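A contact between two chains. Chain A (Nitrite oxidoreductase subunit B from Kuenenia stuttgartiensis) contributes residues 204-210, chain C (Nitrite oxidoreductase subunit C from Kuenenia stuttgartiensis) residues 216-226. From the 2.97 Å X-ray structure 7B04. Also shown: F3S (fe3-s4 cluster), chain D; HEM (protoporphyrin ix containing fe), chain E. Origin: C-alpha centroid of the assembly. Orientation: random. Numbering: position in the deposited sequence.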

# COMPACT_ATOMS: atom_id res chain seq x y z
N ASP A 204 29.40 -15.74 -1.28
CA ASP A 204 29.75 -16.63 -2.39
C ASP A 204 28.78 -17.80 -2.39
O ASP A 204 28.85 -18.67 -1.52
CB ASP A 204 31.20 -17.09 -2.26
CG ASP A 204 31.62 -18.05 -3.38
OD1 ASP A 204 32.85 -18.18 -3.61
OD2 ASP A 204 30.77 -18.69 -4.03
N GLN A 205 27.89 -17.84 -3.38
CA GLN A 205 26.90 -18.91 -3.46
C GLN A 205 27.51 -20.23 -3.90
O GLN A 205 26.91 -21.28 -3.67
CB GLN A 205 25.77 -18.50 -4.40
CG GLN A 205 24.95 -17.32 -3.89
CD GLN A 205 24.18 -17.66 -2.63
OE1 GLN A 205 23.30 -18.52 -2.64
NE2 GLN A 205 24.51 -16.98 -1.54
N LYS A 206 28.68 -20.21 -4.54
CA LYS A 206 29.37 -21.45 -4.88
C LYS A 206 30.02 -22.10 -3.67
O LYS A 206 30.10 -23.33 -3.60
CB LYS A 206 30.42 -21.19 -5.96
CG LYS A 206 31.17 -22.44 -6.42
CD LYS A 206 32.18 -22.13 -7.51
CE LYS A 206 32.94 -23.37 -7.92
NZ LYS A 206 33.92 -23.09 -9.01
N ARG A 207 30.48 -21.30 -2.70
CA ARG A 207 31.27 -21.81 -1.59
C ARG A 207 30.55 -21.80 -0.25
O ARG A 207 31.03 -22.44 0.69
CB ARG A 207 32.56 -21.00 -1.43
CG ARG A 207 33.59 -21.21 -2.53
CD ARG A 207 34.87 -20.44 -2.21
NE ARG A 207 35.55 -20.98 -1.04
CZ ARG A 207 35.61 -20.37 0.14
NH1 ARG A 207 36.25 -20.94 1.15
NH2 ARG A 207 35.01 -19.20 0.31
N CYS A 208 29.42 -21.10 -0.14
CA CYS A 208 28.68 -21.09 1.12
C CYS A 208 28.19 -22.49 1.47
O CYS A 208 27.82 -23.27 0.59
CB CYS A 208 27.49 -20.13 1.02
SG CYS A 208 26.45 -20.08 2.49
N ARG A 209 28.21 -22.81 2.76
CA ARG A 209 27.78 -24.12 3.24
C ARG A 209 26.64 -24.04 4.25
O ARG A 209 26.40 -25.00 4.98
CB ARG A 209 28.97 -24.88 3.83
CG ARG A 209 29.99 -25.32 2.78
CD ARG A 209 31.10 -26.15 3.40
NE ARG A 209 30.61 -27.43 3.91
CZ ARG A 209 30.48 -28.53 3.17
NH1 ARG A 209 30.03 -29.64 3.73
NH2 ARG A 209 30.79 -28.51 1.88
N GLY A 210 25.93 -22.92 4.29
CA GLY A 210 24.79 -22.80 5.20
C GLY A 210 25.17 -22.87 6.66
O GLY A 210 24.48 -23.53 7.45
N SER C 216 18.32 -19.02 -8.95
CA SER C 216 19.55 -18.33 -8.46
C SER C 216 20.26 -19.11 -7.37
O SER C 216 20.05 -20.29 -7.26
CB SER C 216 19.30 -16.92 -8.07
OG SER C 216 20.35 -16.10 -8.47
N GLY C 217 21.16 -18.44 -6.66
CA GLY C 217 21.89 -18.96 -5.51
C GLY C 217 22.65 -20.23 -5.80
O GLY C 217 23.23 -20.32 -6.84
N GLY C 218 22.56 -21.18 -4.88
CA GLY C 218 23.21 -22.48 -5.01
C GLY C 218 22.68 -23.21 -6.21
O GLY C 218 23.45 -23.87 -6.87
N TYR C 219 21.39 -23.09 -6.48
CA TYR C 219 20.85 -23.81 -7.65
C TYR C 219 21.46 -23.31 -8.95
O TYR C 219 21.83 -24.13 -9.76
CB TYR C 219 19.33 -23.75 -7.66
CG TYR C 219 18.78 -24.80 -8.57
CD1 TYR C 219 18.37 -26.01 -8.08
CD2 TYR C 219 18.78 -24.62 -9.93
CE1 TYR C 219 17.91 -27.00 -8.92
CE2 TYR C 219 18.34 -25.60 -10.79
CZ TYR C 219 17.90 -26.79 -10.28
OH TYR C 219 17.45 -27.75 -11.12
N ALA C 220 21.59 -22.00 -9.14
CA ALA C 220 22.18 -21.50 -10.37
C ALA C 220 23.69 -21.69 -10.40
O ALA C 220 24.26 -21.90 -11.47
CB ALA C 220 21.84 -20.02 -10.55
N ALA C 221 24.30 -21.57 -9.23
CA ALA C 221 25.76 -21.65 -9.09
C ALA C 221 26.20 -23.09 -9.03
O ALA C 221 27.36 -23.31 -8.77
CB ALA C 221 26.22 -20.91 -7.88
N HIS C 222 25.25 -24.01 -9.11
CA HIS C 222 25.47 -25.47 -9.12
C HIS C 222 26.13 -25.94 -7.84
O HIS C 222 26.88 -26.88 -7.89
CB HIS C 222 26.18 -25.90 -10.39
CG HIS C 222 25.21 -26.29 -11.45
ND1 HIS C 222 25.53 -27.14 -12.46
CD2 HIS C 222 23.91 -25.99 -11.62
CE1 HIS C 222 24.49 -27.34 -13.22
NE2 HIS C 222 23.49 -26.64 -12.73
N ASN C 223 25.76 -25.31 -6.73
CA ASN C 223 26.28 -25.70 -5.41
C ASN C 223 25.65 -27.04 -5.12
O ASN C 223 24.48 -27.18 -5.36
CB ASN C 223 25.93 -24.66 -4.36
CG ASN C 223 26.27 -25.09 -2.96
OD1 ASN C 223 26.02 -26.22 -2.58
ND2 ASN C 223 26.81 -24.19 -2.18
N LEU C 224 26.42 -27.97 -4.59
CA LEU C 224 25.90 -29.30 -4.32
C LEU C 224 24.82 -29.27 -3.24
O LEU C 224 23.79 -29.93 -3.37
CB LEU C 224 27.04 -30.24 -3.93
CG LEU C 224 27.93 -30.70 -5.08
CD1 LEU C 224 29.19 -31.36 -4.56
CD2 LEU C 224 27.17 -31.64 -6.00
N LEU C 225 25.00 -28.44 -2.21
CA LEU C 225 24.01 -28.40 -1.14
C LEU C 225 22.63 -27.95 -1.64
O LEU C 225 21.64 -28.14 -0.92
CB LEU C 225 24.47 -27.46 -0.03
CG LEU C 225 25.84 -27.74 0.58
CD1 LEU C 225 26.09 -26.78 1.72
CD2 LEU C 225 25.91 -29.17 1.08
N SER C 226 22.55 -27.40 -2.84
CA SER C 226 21.29 -26.92 -3.40
C SER C 226 20.71 -27.84 -4.47
O SER C 226 19.59 -27.61 -4.92
CB SER C 226 21.48 -25.52 -3.98
OG SER C 226 22.08 -24.66 -3.03
FE1 F3S D . 29.47 -18.63 5.96
FE3 F3S D . 27.36 -19.44 4.46
FE4 F3S D . 26.98 -17.69 6.50
S1 F3S D . 29.04 -20.69 5.20
S2 F3S D . 28.54 -18.28 8.02
S3 F3S D . 28.20 -17.31 4.57
S4 F3S D . 25.60 -19.38 5.92
CHA HEM E . 34.24 -27.81 8.82
CHB HEM E . 37.41 -26.45 12.25
CHC HEM E . 38.61 -31.13 12.77
CHD HEM E . 35.55 -32.49 9.20
C1A HEM E . 35.05 -27.03 9.63
C2A HEM E . 35.20 -25.60 9.54
C3A HEM E . 36.07 -25.21 10.49
C4A HEM E . 36.51 -26.39 11.21
CMA HEM E . 36.55 -23.77 10.79
CAA HEM E . 34.45 -24.70 8.53
CBA HEM E . 35.40 -24.04 7.55
CGA HEM E . 35.57 -24.92 6.35
O1A HEM E . 36.69 -24.98 5.79
O2A HEM E . 34.56 -25.57 5.95
C1B HEM E . 37.98 -27.61 12.75
C2B HEM E . 38.82 -27.73 13.92
C3B HEM E . 39.16 -29.03 14.06
C4B HEM E . 38.53 -29.77 12.99
CMB HEM E . 39.23 -26.52 14.79
CAB HEM E . 40.03 -29.72 15.15
CBB HEM E . 40.46 -29.14 16.27
C1C HEM E . 37.85 -31.90 11.90
C2C HEM E . 37.80 -33.35 11.87
C3C HEM E . 36.96 -33.73 10.90
C4C HEM E . 36.45 -32.53 10.25
CMC HEM E . 38.58 -34.30 12.81
CAC HEM E . 36.61 -35.18 10.52
CBC HEM E . 36.70 -35.62 9.26
C1D HEM E . 34.85 -31.34 8.85
C2D HEM E . 33.64 -31.27 8.06
C3D HEM E . 33.28 -29.99 7.96
C4D HEM E . 34.25 -29.19 8.68
CMD HEM E . 32.88 -32.45 7.42
CAD HEM E . 32.05 -29.46 7.19
CBD HEM E . 30.89 -29.21 8.14
CGD HEM E . 29.64 -28.92 7.36
O1D HEM E . 28.56 -28.78 7.98
O2D HEM E . 29.71 -28.83 6.10
NA HEM E . 35.87 -27.47 10.65
NB HEM E . 37.82 -28.87 12.21
NC HEM E . 37.01 -31.43 10.89
ND HEM E . 35.20 -30.05 9.22
FE HEM E . 36.65 -29.28 10.64

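This small contact, burying 354 Å² over both sides, illustrates how one asparagine can clamp a turn of a neighbouring chain by its backbone while small and apolar groups fill in around it. Asn C223 reaches across with chi1 in the t well, and its ND2 donates to two carbonyls, Gln A205 O at 3.3 Å and Cys A208 O at 3.1 Å. The nitrogen of a side-chain carboxamide carries two hydrogens and so can serve both carbonyls. The other end of the amide stays at home: Asn C223 OD1 accepts a very short bond, 2.5 Å, from Leu C225 N, tying the side chain to the backbone of its own chain two residues on.

The receiving loop is held in shape by Asp A204, whose O accepts from Cys A208 N at 2.9 Å and whose OD2 accepts from Arg A207 N, also at 2.9 Å. Cys A208 SG further binds FE3 of the iron-sulfur cluster at 2.3 Å, so the clamp grips a cluster ligand through its carbonyl.

Packing completes the joint. Ala C221 CB, the methyl, lies 4.3 Å from Gln A205 CB, and Leu C225 CD1 meets Arg A209 CA at 3.5 Å. Gln A205 OE1 comes within 3.2 Å of Gly C217 CA, a close approach where glycine's lack of a side chain leaves room.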